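Local coordinates for farnesyl pyrophosphate synthetase (Staphylococcus aureus, PDB 5H9D), which probably extends a short allylic diphosphate with isopentenyl diphosphate units to heptaprenyl diphosphate, depending on magnesium and working together with a partner subunit, at residues K11-R16 and Q63-A68; S32-S37 and R92-I97; K41-A46 and L171-S176; L71-M76 and N111-L116. One frame throughout, in Å; residues are numbered along the deposited sequence.

Contact 1 (K11-R16 and Q63-A68)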
loop_
_atom_site.group_PDB
_atom_site.type_symbol
_atom_site.label_atom_id
_atom_site.label_comp_id
_atom_site.label_asym_id
_atom_site.label_seq_id
_atom_site.Cartn_x
_atom_site.Cartn_y
_atom_site.Cartn_z
ATOM N N LYS A 11 -10.334 -15.504 13.102
ATOM C CA LYS A 11 -9.662 -16.745 12.704
ATOM C C LYS A 11 -10.073 -17.155 11.286
ATOM O O LYS A 11 -9.264 -17.658 10.512
ATOM C CB LYS A 11 -9.988 -17.896 13.668
ATOM C CG LYS A 11 -9.520 -17.673 15.085
ATOM C CD LYS A 11 -9.474 -18.972 15.886
ATOM C CE LYS A 11 -9.154 -18.691 17.365
ATOM N NZ LYS A 11 -10.260 -17.992 18.119
ATOM N N LYS A 12 -11.339 -16.941 10.949
ATOM C CA LYS A 12 -11.796 -17.297 9.633
ATOM C C LYS A 12 -11.092 -16.404 8.623
ATOM O O LYS A 12 -10.743 -16.844 7.535
ATOM C CB LYS A 12 -13.310 -17.169 9.558
ATOM C CG LYS A 12 -13.978 -17.882 10.702
ATOM C CD LYS A 12 -15.178 -18.675 10.274
ATOM C CE LYS A 12 -16.384 -17.819 10.077
ATOM N NZ LYS A 12 -17.595 -18.677 9.938
ATOM N N VAL A 13 -10.853 -15.148 8.977
ATOM C CA VAL A 13 -10.151 -14.294 8.037
ATOM C C VAL A 13 -8.659 -14.654 7.997
ATOM O O VAL A 13 -8.019 -14.561 6.958
ATOM C CB VAL A 13 -10.334 -12.793 8.376
ATOM C CG1 VAL A 13 -9.375 -11.952 7.557
ATOM C CG2 VAL A 13 -11.764 -12.357 8.051
ATOM N N GLU A 14 -8.121 -15.102 9.117
ATOM C CA GLU A 14 -6.704 -15.450 9.216
ATOM C C GLU A 14 -6.345 -16.723 8.438
ATOM O O GLU A 14 -5.226 -16.884 7.961
ATOM C CB GLU A 14 -6.344 -15.648 10.695
ATOM C CG GLU A 14 -4.867 -15.659 10.986
ATOM C CD GLU A 14 -4.250 -14.299 10.756
ATOM O OE1 GLU A 14 -3.025 -14.152 10.975
ATOM O OE2 GLU A 14 -5.002 -13.376 10.360
ATOM N N GLN A 15 -7.305 -17.638 8.354
ATOM C CA GLN A 15 -7.137 -18.909 7.660
ATOM C C GLN A 15 -7.239 -18.726 6.160
ATOM O O GLN A 15 -6.618 -19.459 5.401
ATOM C CB GLN A 15 -8.179 -19.886 8.165
ATOM C CG GLN A 15 -7.713 -20.584 9.407
ATOM C CD GLN A 15 -8.826 -21.254 10.168
ATOM O OE1 GLN A 15 -9.805 -21.732 9.593
ATOM N NE2 GLN A 15 -8.674 -21.311 11.483
ATOM N N ARG A 16 -8.016 -17.722 5.760
ATOM C CA ARG A 16 -8.221 -17.332 4.379
ATOM C C ARG A 16 -6.968 -16.555 3.946
ATOM O O ARG A 16 -6.599 -16.552 2.767
ATOM C CB ARG A 16 -9.468 -16.452 4.283
ATOM C CG ARG A 16 -10.626 -17.065 3.497
ATOM C CD ARG A 16 -12.020 -16.600 3.945
ATOM N NE ARG A 16 -12.454 -17.454 5.044
ATOM C CZ ARG A 16 -13.648 -18.035 5.142
ATOM N NH1 ARG A 16 -14.559 -17.849 4.195
ATOM N NH2 ARG A 16 -13.914 -18.825 6.177
ATOM N N GLN A 63 -18.350 -12.793 0.632
ATOM C CA GLN A 63 -17.926 -11.552 0.008
ATOM C C GLN A 63 -17.313 -10.584 1.014
ATOM O O GLN A 63 -16.408 -9.820 0.662
ATOM C CB GLN A 63 -19.108 -10.868 -0.701
ATOM C CG GLN A 63 -18.827 -9.408 -1.035
ATOM C CD GLN A 63 -19.873 -8.756 -1.895
ATOM O OE1 GLN A 63 -19.827 -7.557 -2.132
ATOM N NE2 GLN A 63 -20.809 -9.538 -2.382
ATOM N N THR A 64 -17.801 -10.600 2.256
ATOM C CA THR A 64 -17.264 -9.673 3.247
ATOM C C THR A 64 -15.963 -10.222 3.826
ATOM O O THR A 64 -15.082 -9.459 4.187
ATOM C CB THR A 64 -18.283 -9.344 4.388
ATOM O OG1 THR A 64 -18.450 -10.490 5.216
ATOM C CG2 THR A 64 -19.652 -8.972 3.838
ATOM N N TYR A 65 -15.826 -11.541 3.895
ATOM C CA TYR A 65 -14.586 -12.125 4.383
ATOM C C TYR A 65 -13.514 -11.880 3.358
ATOM O O TYR A 65 -12.334 -11.785 3.708
ATOM C CB TYR A 65 -14.698 -13.621 4.545
ATOM C CG TYR A 65 -15.436 -14.044 5.763
ATOM C CD1 TYR A 65 -14.960 -13.737 7.031
ATOM C CD2 TYR A 65 -16.635 -14.726 5.652
ATOM C CE1 TYR A 65 -15.666 -14.092 8.164
ATOM C CE2 TYR A 65 -17.355 -15.087 6.789
ATOM C CZ TYR A 65 -16.868 -14.762 8.034
ATOM O OH TYR A 65 -17.619 -15.074 9.136
ATOM N N GLN A 66 -13.909 -11.812 2.083
ATOM C CA GLN A 66 -12.935 -11.590 1.036
ATOM C C GLN A 66 -12.422 -10.145 1.053
ATOM O O GLN A 66 -11.251 -9.884 0.753
ATOM C CB GLN A 66 -13.517 -11.944 -0.334
ATOM C CG GLN A 66 -13.785 -13.444 -0.580
ATOM C CD GLN A 66 -12.533 -14.312 -0.494
ATOM O OE1 GLN A 66 -11.514 -14.015 -1.115
ATOM N NE2 GLN A 66 -12.614 -15.401 0.270
ATOM N N VAL A 67 -13.269 -9.194 1.418
ATOM C CA VAL A 67 -12.782 -7.821 1.450
ATOM C C VAL A 67 -11.870 -7.674 2.669
ATOM O O VAL A 67 -10.892 -6.939 2.661
ATOM C CB VAL A 67 -13.956 -6.798 1.479
ATOM C CG1 VAL A 67 -13.416 -5.383 1.435
ATOM C CG2 VAL A 67 -14.831 -7.018 0.272
ATOM N N ALA A 68 -12.190 -8.416 3.706
ATOM C CA ALA A 68 -11.384 -8.416 4.924
ATOM C C ALA A 68 -9.967 -8.949 4.615
ATOM O O ALA A 68 -8.974 -8.338 5.024
ATOM C CB ALA A 68 -12.084 -9.269 6.008
#
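Lys12 O, next to the side chains that meet Tyr65, takes one side-chain bond and a weak backbone bond from Arg16. Arg16 NE reaches Lys12 O at 3.1 Å with an N-H...O angle of 148°, from above the carbonyl plane, and the backbone bond from Arg16 N to Lys12 O is weak at 3.4 Å. A bend at chi3 sets NE in that place. The guanidinium is then carried over the face of the Tyr65 ring, with Arg16 CZ 4.8 Å from the ring centroid. The two planes are inclined by 32°, so this is a tilted cation-pi pair and not a flat stack. Arg16 NH1 also forms a salt bridge with Glu62, which offers its other carboxylate oxygen to Gln66 NE2.

At the ring's edge, near its plane, Val13 CG2 stands 3.6 Å from Tyr65 CD1. The same methyl touches Ala68 CB at 3.7 Å, one turn further along the second helix, and this pair continues onto Pro45 and Ile49 of helix 43-51. Lys12 meets the phenol end through CE, its aliphatic chain bent at chi2 and chi3, while Tyr65 OH finds its hydrogen-bond partner in Glu9. The axes pass 9.5 Å apart at -65°; helix 6-20 thus lies slantwise over the start of helix 62-85, in the all-helical fold of the trans-prenyltransferases.

Contact 2 (S32-S37 and R92-I97). With PO4 (phosphate ion), chain H.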
loop_
_atom_site.group_PDB
_atom_site.type_symbol
_atom_site.label_atom_id
_atom_site.label_comp_id
_atom_site.label_asym_id
_atom_site.label_seq_id
_atom_site.Cartn_x
_atom_site.Cartn_y
_atom_site.Cartn_z
ATOM N N SER A 32 5.894 -13.855 3.353
ATOM C CA SER A 32 4.532 -13.473 3.678
ATOM C C SER A 32 4.067 -14.130 4.984
ATOM O O SER A 32 3.464 -13.480 5.827
ATOM C CB SER A 32 3.596 -13.863 2.530
ATOM O OG SER A 32 3.941 -13.164 1.351
ATOM N N LEU A 33 4.359 -15.420 5.147
ATOM C CA LEU A 33 3.983 -16.163 6.352
ATOM C C LEU A 33 4.788 -15.689 7.575
ATOM O O LEU A 33 4.270 -15.616 8.699
ATOM C CB LEU A 33 4.202 -17.647 6.139
ATOM C CG LEU A 33 3.809 -18.480 7.352
ATOM C CD1 LEU A 33 2.307 -18.305 7.691
ATOM C CD2 LEU A 33 4.139 -19.916 7.074
ATOM N N HIS A 34 6.056 -15.367 7.361
ATOM C CA HIS A 34 6.871 -14.858 8.447
ATOM C C HIS A 34 6.156 -13.635 9.039
ATOM O O HIS A 34 5.898 -13.591 10.232
ATOM C CB HIS A 34 8.241 -14.441 7.926
ATOM C CG HIS A 34 9.118 -13.816 8.961
ATOM N ND1 HIS A 34 9.358 -14.403 10.184
ATOM C CD2 HIS A 34 9.844 -12.673 8.937
ATOM C CE1 HIS A 34 10.197 -13.644 10.870
ATOM N NE2 HIS A 34 10.506 -12.588 10.135
ATOM N N LEU A 35 5.838 -12.655 8.188
ATOM C CA LEU A 35 5.135 -11.439 8.602
ATOM C C LEU A 35 3.737 -11.727 9.138
ATOM O O LEU A 35 3.352 -11.248 10.200
ATOM C CB LEU A 35 5.013 -10.483 7.425
ATOM C CG LEU A 35 4.280 -9.153 7.644
ATOM C CD1 LEU A 35 5.047 -8.287 8.646
ATOM C CD2 LEU A 35 4.146 -8.420 6.318
ATOM N N LEU A 36 2.970 -12.519 8.402
ATOM C CA LEU A 36 1.614 -12.838 8.818
ATOM C C LEU A 36 1.492 -13.437 10.223
ATOM O O LEU A 36 0.623 -13.064 11.002
ATOM C CB LEU A 36 0.985 -13.789 7.799
ATOM C CG LEU A 36 -0.463 -14.086 8.144
ATOM C CD1 LEU A 36 -1.252 -12.827 7.887
ATOM C CD2 LEU A 36 -0.983 -15.250 7.345
ATOM N N SER A 37 2.375 -14.374 10.525
ATOM C CA SER A 37 2.396 -15.079 11.806
ATOM C C SER A 37 3.131 -14.410 12.967
ATOM O O SER A 37 2.952 -14.831 14.102
ATOM C CB SER A 37 3.003 -16.460 11.597
ATOM O OG SER A 37 4.290 -16.303 11.012
ATOM N N ARG A 92 6.892 -6.469 14.263
ATOM C CA ARG A 92 6.117 -7.413 15.066
ATOM C C ARG A 92 6.983 -8.328 15.945
ATOM O O ARG A 92 6.565 -9.428 16.296
ATOM C CB ARG A 92 5.190 -8.248 14.149
ATOM C CG ARG A 92 4.037 -7.451 13.532
ATOM C CD ARG A 92 3.305 -8.220 12.454
ATOM N NE ARG A 92 2.241 -7.397 11.864
ATOM C CZ ARG A 92 1.432 -7.763 10.862
ATOM N NH1 ARG A 92 1.512 -8.958 10.276
ATOM N NH2 ARG A 92 0.522 -6.912 10.431
ATOM N N GLY A 93 8.186 -7.875 16.298
ATOM C CA GLY A 93 9.056 -8.670 17.152
ATOM C C GLY A 93 10.067 -9.583 16.467
ATOM O O GLY A 93 10.913 -10.199 17.133
ATOM N N LYS A 94 9.990 -9.692 15.142
ATOM C CA LYS A 94 10.929 -10.529 14.413
ATOM C C LYS A 94 11.565 -9.664 13.322
ATOM O O LYS A 94 11.194 -8.502 13.151
ATOM C CB LYS A 94 10.206 -11.727 13.807
ATOM C CG LYS A 94 9.186 -12.364 14.755
ATOM C CD LYS A 94 9.818 -12.957 16.006
ATOM C CE LYS A 94 10.603 -14.247 15.688
ATOM N NZ LYS A 94 11.906 -14.019 14.919
ATOM N N LEU A 95 12.536 -10.227 12.616
ATOM C CA LEU A 95 13.241 -9.537 11.546
ATOM C C LEU A 95 12.350 -9.100 10.385
ATOM O O LEU A 95 11.494 -9.847 9.911
ATOM C CB LEU A 95 14.327 -10.458 10.975
ATOM C CG LEU A 95 15.539 -10.855 11.806
ATOM C CD1 LEU A 95 16.232 -12.053 11.165
ATOM C CD2 LEU A 95 16.471 -9.621 11.934
ATOM N N THR A 96 12.581 -7.897 9.893
ATOM C CA THR A 96 11.793 -7.426 8.770
ATOM C C THR A 96 12.287 -8.270 7.608
ATOM O O THR A 96 13.388 -8.807 7.680
ATOM C CB THR A 96 12.012 -5.912 8.551
ATOM O OG1 THR A 96 13.405 -5.626 8.410
ATOM C CG2 THR A 96 11.488 -5.147 9.730
ATOM N N ILE A 97 11.487 -8.415 6.557
ATOM C CA ILE A 97 11.887 -9.250 5.433
ATOM C C ILE A 97 13.209 -8.802 4.846
ATOM O O ILE A 97 14.101 -9.603 4.609
ATOM C CB ILE A 97 10.805 -9.275 4.317
ATOM C CG1 ILE A 97 9.450 -9.627 4.918
ATOM C CG2 ILE A 97 11.153 -10.315 3.241
ATOM C CD1 ILE A 97 9.457 -10.901 5.632
HETATM P P PO4 H . 14.249 -15.834 12.833
HETATM O O1 PO4 H . 13.264 -16.946 12.846
HETATM O O2 PO4 H . 15.488 -16.274 12.140
HETATM O O3 PO4 H . 13.668 -14.668 12.119
HETATM O O4 PO4 H . 14.576 -15.446 14.229
#
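The β-hairpin of strands 90-91 and 94-95, which follows the first aspartate-rich DDxxD motif of this family, meets helix 26-38 at two polar points, Arg92 on Leu35 and His34 on Leu95. In the first, Arg92 NH1 donates to Leu35 O at 2.9 Å with an angle of 149°. The oxygen lies in the guanidinium plane, but the donor stands above the carbonyl plane. The arginine chain is extended from CG to NE and crosses the Leu35 side chain at about a right angle. Ser38 OG is a further partner of Leu35 O, and Arg92 NH2 makes a long, weak ion pair with another phosphate.

Arg92 and Gly93 both have positive phi, and their backbone angles are those of a type I' turn, which sends the following strand back past His34. With CG anti to the backbone N (chi1 176°), His34 CG is set outward from the helix, and the ring beyond it meets the strand. His34 NE2 donates to Leu95 O at 2.9 Å along a lone pair, nearly in the ring plane, although the bond is bent to 138°. On the same rim, Ile97 CD1 touches His34 CD2 at 3.8 Å, and Lys94 CB comes obliquely to CE1. The bent chain of Lys94 carries NZ to a phosphate ion, probably from the crystallisation liquor, to which it makes two weak bonds.

Contact 3 (K41-A46 and L171-S176). With PO4 (phosphate ion), chain G.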
loop_
_atom_site.group_PDB
_atom_site.type_symbol
_atom_site.label_atom_id
_atom_site.label_comp_id
_atom_site.label_asym_id
_atom_site.label_seq_id
_atom_site.Cartn_x
_atom_site.Cartn_y
_atom_site.Cartn_z
ATOM N N LYS A 41 -2.593 -6.864 15.139
ATOM C CA LYS A 41 -3.976 -6.914 15.629
ATOM C C LYS A 41 -5.131 -7.073 14.655
ATOM O O LYS A 41 -6.284 -7.083 15.071
ATOM C CB LYS A 41 -4.249 -5.699 16.523
ATOM C CG LYS A 41 -3.598 -4.398 16.020
ATOM C CD LYS A 41 -3.631 -3.290 17.072
ATOM C CE LYS A 41 -2.883 -2.081 16.600
ATOM N NZ LYS A 41 -1.433 -2.341 16.427
ATOM N N ARG A 42 -4.843 -7.177 13.367
ATOM C CA ARG A 42 -5.905 -7.381 12.405
ATOM C C ARG A 42 -7.101 -6.449 12.610
ATOM O O ARG A 42 -8.255 -6.877 12.492
ATOM C CB ARG A 42 -6.377 -8.826 12.508
ATOM C CG ARG A 42 -5.266 -9.838 12.486
ATOM C CD ARG A 42 -4.620 -9.934 11.100
ATOM N NE ARG A 42 -3.605 -10.983 11.068
ATOM C CZ ARG A 42 -2.389 -10.873 11.597
ATOM N NH1 ARG A 42 -2.022 -9.762 12.201
ATOM N NH2 ARG A 42 -1.537 -11.880 11.527
ATOM N N VAL A 43 -6.840 -5.177 12.900
ATOM C CA VAL A 43 -7.940 -4.230 13.104
ATOM C C VAL A 43 -8.766 -3.997 11.833
ATOM O O VAL A 43 -9.982 -4.038 11.902
ATOM C CB VAL A 43 -7.424 -2.874 13.700
ATOM C CG1 VAL A 43 -5.984 -3.020 14.095
ATOM C CG2 VAL A 43 -7.576 -1.718 12.718
ATOM N N ARG A 44 -8.112 -3.772 10.687
ATOM C CA ARG A 44 -8.813 -3.535 9.412
ATOM C C ARG A 44 -9.812 -4.661 9.119
ATOM O O ARG A 44 -10.989 -4.404 8.873
ATOM C CB ARG A 44 -7.801 -3.376 8.265
ATOM C CG ARG A 44 -7.486 -1.928 7.874
ATOM C CD ARG A 44 -6.006 -1.643 7.606
ATOM N NE ARG A 44 -5.225 -1.767 8.833
ATOM C CZ ARG A 44 -4.450 -0.812 9.333
ATOM N NH1 ARG A 44 -4.337 0.356 8.722
ATOM N NH2 ARG A 44 -3.779 -1.026 10.446
ATOM N N PRO A 45 -9.356 -5.930 9.124
ATOM C CA PRO A 45 -10.316 -7.012 8.865
ATOM C C PRO A 45 -11.462 -6.944 9.873
ATOM O O PRO A 45 -12.611 -7.210 9.531
ATOM C CB PRO A 45 -9.472 -8.264 9.057
ATOM C CG PRO A 45 -8.148 -7.813 8.542
ATOM C CD PRO A 45 -7.983 -6.453 9.119
ATOM N N ALA A 46 -11.130 -6.569 11.113
ATOM C CA ALA A 46 -12.111 -6.499 12.189
ATOM C C ALA A 46 -13.182 -5.483 11.873
ATOM O O ALA A 46 -14.369 -5.793 11.938
ATOM C CB ALA A 46 -11.440 -6.181 13.539
ATOM N N LEU A 171 -7.543 6.801 6.362
ATOM C CA LEU A 171 -8.119 6.448 5.071
ATOM C C LEU A 171 -8.401 4.981 4.829
ATOM O O LEU A 171 -9.372 4.649 4.179
ATOM C CB LEU A 171 -7.209 6.977 3.979
ATOM C CG LEU A 171 -7.879 7.512 2.736
ATOM C CD1 LEU A 171 -9.139 8.242 3.132
ATOM C CD2 LEU A 171 -6.885 8.432 2.000
ATOM N N LEU A 172 -7.563 4.093 5.342
ATOM C CA LEU A 172 -7.793 2.669 5.137
ATOM C C LEU A 172 -8.709 2.085 6.214
ATOM O O LEU A 172 -9.200 0.969 6.080
ATOM C CB LEU A 172 -6.457 1.907 5.099
ATOM C CG LEU A 172 -6.402 0.643 4.221
ATOM C CD1 LEU A 172 -6.612 1.012 2.741
ATOM C CD2 LEU A 172 -5.060 -0.026 4.395
ATOM N N ILE A 173 -8.924 2.827 7.296
ATOM C CA ILE A 173 -9.813 2.361 8.355
ATOM C C ILE A 173 -11.204 2.785 7.882
ATOM O O ILE A 173 -12.207 2.098 8.073
ATOM C CB ILE A 173 -9.480 3.027 9.676
ATOM C CG1 ILE A 173 -7.996 2.818 10.006
ATOM C CG2 ILE A 173 -10.313 2.436 10.759
ATOM C CD1 ILE A 173 -7.624 1.384 10.384
ATOM N N GLN A 174 -11.225 3.932 7.222
ATOM C CA GLN A 174 -12.427 4.498 6.648
ATOM C C GLN A 174 -12.959 3.562 5.560
ATOM O O GLN A 174 -14.162 3.301 5.486
ATOM C CB GLN A 174 -12.065 5.824 6.041
ATOM C CG GLN A 174 -13.204 6.692 5.669
ATOM C CD GLN A 174 -12.687 7.945 5.077
ATOM O OE1 GLN A 174 -11.760 8.553 5.604
ATOM N NE2 GLN A 174 -13.266 8.343 3.968
ATOM N N ILE A 175 -12.056 3.081 4.704
ATOM C CA ILE A 175 -12.421 2.122 3.638
ATOM C C ILE A 175 -12.901 0.790 4.240
ATOM O O ILE A 175 -13.812 0.156 3.709
ATOM C CB ILE A 175 -11.226 1.847 2.730
ATOM C CG1 ILE A 175 -10.957 3.089 1.907
ATOM C CG2 ILE A 175 -11.452 0.620 1.874
ATOM C CD1 ILE A 175 -9.596 3.067 1.287
ATOM N N SER A 176 -12.298 0.382 5.351
ATOM C CA SER A 176 -12.681 -0.868 5.990
ATOM C C SER A 176 -14.103 -0.797 6.527
ATOM O O SER A 176 -14.842 -1.782 6.493
ATOM C CB SER A 176 -11.743 -1.206 7.147
ATOM O OG SER A 176 -10.398 -1.138 6.738
HETATM P P PO4 G . 0.572 -3.554 13.196
HETATM O O1 PO4 G . 0.121 -2.563 14.213
HETATM O O2 PO4 G . -0.512 -4.557 12.971
HETATM O O3 PO4 G . 0.876 -2.853 11.921
HETATM O O4 PO4 G . 1.804 -4.242 13.677
#
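Arg44 lies against one side of helix 158-183 and meets three of its residues with different parts of its chain. Arg44 CG rests beside Ser176 OG, and one bond further out Arg44 CD packs on Leu172 CD2 at 3.7 Å. The chain is bent at chi2 and chi3, and beyond these bends one face of the guanidinium is covered by Ile173 CD1, displaced toward the rim and 3.8 Å from Arg44 NH1. The same methyl also touches Val43 CG2 at 3.9 Å, where the two side chains cross at about a right angle.

Behind these partners lies a second shell. Ser176 OG donates back to Leu172 O in the carbonyl plane, with a C=O...O angle of 158°, and the backbone Ser176 N reaches that oxygen too at 3.2 Å; the hydroxyl is thus engaged within its own helix. Ile173 is backed by Phe47 and Ile201, and His75 of helix 62-85 touches Arg44. Lys41 NZ donates to O1 of a phosphate ion, probably from the crystallisation liquor, at 2.7 Å.

No hydrogen bond joins the two segments: what the helix offers Arg44 is mainly an aliphatic wall. Lys41 and Arg44 belong to the GKRxRP sequence of the family, which in relatives binds the diphosphate of isopentenyl diphosphate. Arg44 does not touch the phosphate here, but Lys41 holding it is consistent with the same site.

Contact 4 (L71-M76 and N111-L116)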
loop_
_atom_site.group_PDB
_atom_site.type_symbol
_atom_site.label_atom_id
_atom_site.label_comp_id
_atom_site.label_asym_id
_atom_site.label_seq_id
_atom_site.Cartn_x
_atom_site.Cartn_y
_atom_site.Cartn_z
ATOM N N LEU A 71 -8.102 -6.336 2.534
ATOM C CA LEU A 71 -7.616 -5.205 3.321
ATOM C C LEU A 71 -6.341 -5.522 4.110
ATOM O O LEU A 71 -5.420 -4.688 4.176
ATOM C CB LEU A 71 -8.696 -4.719 4.294
ATOM C CG LEU A 71 -9.689 -3.646 3.866
ATOM C CD1 LEU A 71 -8.948 -2.316 3.894
ATOM C CD2 LEU A 71 -10.278 -3.949 2.485
ATOM N N GLU A 72 -6.277 -6.712 4.715
ATOM C CA GLU A 72 -5.104 -7.065 5.501
ATOM C C GLU A 72 -3.904 -7.295 4.594
ATOM O O GLU A 72 -2.786 -7.031 4.981
ATOM C CB GLU A 72 -5.397 -8.296 6.354
ATOM C CG GLU A 72 -4.428 -8.558 7.501
ATOM C CD GLU A 72 -4.308 -7.411 8.487
ATOM O OE1 GLU A 72 -5.141 -6.490 8.417
ATOM O OE2 GLU A 72 -3.382 -7.415 9.335
ATOM N N LEU A 73 -4.130 -7.772 3.374
ATOM C CA LEU A 73 -3.025 -8.012 2.446
ATOM C C LEU A 73 -2.433 -6.682 1.943
ATOM O O LEU A 73 -1.222 -6.576 1.781
ATOM C CB LEU A 73 -3.492 -8.887 1.272
ATOM C CG LEU A 73 -3.907 -10.354 1.489
ATOM C CD1 LEU A 73 -4.565 -10.959 0.253
ATOM C CD2 LEU A 73 -2.696 -11.175 1.849
ATOM N N ILE A 74 -3.282 -5.672 1.706
ATOM C CA ILE A 74 -2.821 -4.356 1.255
ATOM C C ILE A 74 -2.077 -3.685 2.434
ATOM O O ILE A 74 -1.032 -3.044 2.258
ATOM C CB ILE A 74 -4.022 -3.444 0.777
ATOM C CG1 ILE A 74 -4.563 -3.947 -0.567
ATOM C CG2 ILE A 74 -3.556 -1.996 0.581
ATOM C CD1 ILE A 74 -6.021 -3.580 -0.836
ATOM N N HIS A 75 -2.637 -3.824 3.630
ATOM C CA HIS A 75 -2.009 -3.303 4.833
ATOM C C HIS A 75 -0.575 -3.867 4.962
ATOM O O HIS A 75 0.399 -3.129 5.183
ATOM C CB HIS A 75 -2.846 -3.722 6.030
ATOM C CG HIS A 75 -2.264 -3.329 7.347
ATOM N ND1 HIS A 75 -1.651 -2.108 7.556
ATOM C CD2 HIS A 75 -2.221 -3.984 8.531
ATOM C CE1 HIS A 75 -1.255 -2.032 8.814
ATOM N NE2 HIS A 75 -1.589 -3.156 9.425
ATOM N N MET A 76 -0.472 -5.190 4.823
ATOM C CA MET A 76 0.789 -5.924 4.883
ATOM C C MET A 76 1.760 -5.488 3.784
ATOM O O MET A 76 2.964 -5.335 4.027
ATOM C CB MET A 76 0.540 -7.412 4.725
ATOM C CG MET A 76 -0.153 -8.083 5.865
ATOM S SD MET A 76 -0.704 -9.770 5.417
ATOM C CE MET A 76 0.785 -10.722 5.654
ATOM N N ASN A 111 4.997 -6.389 -3.637
ATOM C CA ASN A 111 4.238 -6.386 -4.893
ATOM C C ASN A 111 3.286 -7.578 -4.894
ATOM O O ASN A 111 2.101 -7.476 -5.298
ATOM C CB ASN A 111 5.156 -6.511 -6.112
ATOM C CG ASN A 111 6.158 -5.388 -6.222
ATOM O OD1 ASN A 111 5.898 -4.264 -5.809
ATOM N ND2 ASN A 111 7.309 -5.689 -6.795
ATOM N N PHE A 112 3.823 -8.713 -4.450
ATOM C CA PHE A 112 3.068 -9.952 -4.362
ATOM C C PHE A 112 1.793 -9.744 -3.529
ATOM O O PHE A 112 0.688 -9.983 -3.998
ATOM C CB PHE A 112 4.003 -11.011 -3.749
ATOM C CG PHE A 112 3.360 -12.326 -3.434
ATOM C CD1 PHE A 112 2.976 -13.191 -4.445
ATOM C CD2 PHE A 112 3.187 -12.729 -2.105
ATOM C CE1 PHE A 112 2.432 -14.442 -4.143
ATOM C CE2 PHE A 112 2.647 -13.967 -1.799
ATOM C CZ PHE A 112 2.269 -14.827 -2.821
ATOM N N LEU A 113 1.975 -9.263 -2.305
ATOM C CA LEU A 113 0.898 -9.038 -1.340
ATOM C C LEU A 113 -0.152 -8.108 -1.878
ATOM O O LEU A 113 -1.349 -8.288 -1.655
ATOM C CB LEU A 113 1.476 -8.487 -0.002
ATOM C CG LEU A 113 2.325 -9.507 0.781
ATOM C CD1 LEU A 113 2.917 -8.953 2.039
ATOM C CD2 LEU A 113 1.433 -10.673 1.135
ATOM N N LEU A 114 0.312 -7.103 -2.597
ATOM C CA LEU A 114 -0.562 -6.103 -3.172
ATOM C C LEU A 114 -1.369 -6.698 -4.326
ATOM O O LEU A 114 -2.559 -6.452 -4.430
ATOM C CB LEU A 114 0.295 -4.972 -3.679
ATOM C CG LEU A 114 -0.275 -3.584 -3.677
ATOM C CD1 LEU A 114 -0.378 -3.119 -2.234
ATOM C CD2 LEU A 114 0.665 -2.684 -4.508
ATOM N N ALA A 115 -0.719 -7.479 -5.190
ATOM C CA ALA A 115 -1.422 -8.078 -6.324
ATOM C C ALA A 115 -2.550 -8.982 -5.845
ATOM O O ALA A 115 -3.636 -9.003 -6.444
ATOM C CB ALA A 115 -0.446 -8.882 -7.209
ATOM N N LEU A 116 -2.275 -9.733 -4.772
ATOM C CA LEU A 116 -3.257 -10.643 -4.193
ATOM C C LEU A 116 -4.434 -9.824 -3.672
ATOM O O LEU A 116 -5.588 -10.239 -3.776
ATOM C CB LEU A 116 -2.642 -11.433 -3.036
ATOM C CG LEU A 116 -1.602 -12.527 -3.291
ATOM C CD1 LEU A 116 -1.056 -13.051 -1.927
ATOM C CD2 LEU A 116 -2.237 -13.630 -4.164
#
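Leu73 and Leu113 meet near the closest approach of the two helices, each with its CB against the other's carbonyl oxygen: Leu73 CB is 3.7 Å from Leu113 O, and Leu113 CB is 3.8 Å from Leu73 O. This reciprocal pair has a close layer on either side of it. Toward one end, Leu73 CD1 crosses onto Leu116 CB at 3.8 Å; toward the other, Leu113 CD1 rests on Met76 CB at 3.9 Å.

Axes only 7.8 Å apart, with N-to-C directions 157° from each other, make this a close antiparallel helix pair, helix 62-85 against helix 103-121, within the all-helical isoprenoid synthase fold. Ile21 covers Leu73, Leu113 and Leu116, and Met76 runs on to Leu36 of helix 26-38.

Beside it the side chains are looser, although the CA atoms of Ile74 and Leu114 are only 5.3 Å apart: Ile74 CG2 and Leu114 CD1 stay 4.4 Å from each other, and Leu114 is partly exposed. Leu114 also packs on Ser78 of the other subunit; on the side of helix 103-121 turned from this contact, Ala115 and Asn111 meet Ile101 and Asn105 of that chain, the latter through a hydrogen bond from Asn111 ND2.

From the N terminus, helix 6-20, helix 26-38 and the start of helix 43-51 open contacts 1, 2 and 3 before any of them closes. Residues 63-68 then close contact 1, whose loop therefore crosses those of contacts 2 and 3. Contact 4 opens further along the same helix 62-85, in series with contact 1. Residues 92-97, the turn and second strand of the hairpin, close contact 2, crossing contact 4, which closes at 111-116. Contact 3 closes last, at 171-176; its loop contains contact 4 whole and crosses contact 2. The Glu14-Arg42 salt bridge joins contacts 1 and 3, Ser32 on Phe112 joins 2 and 4, and Pro45 on Glu72 joins 3 and 4.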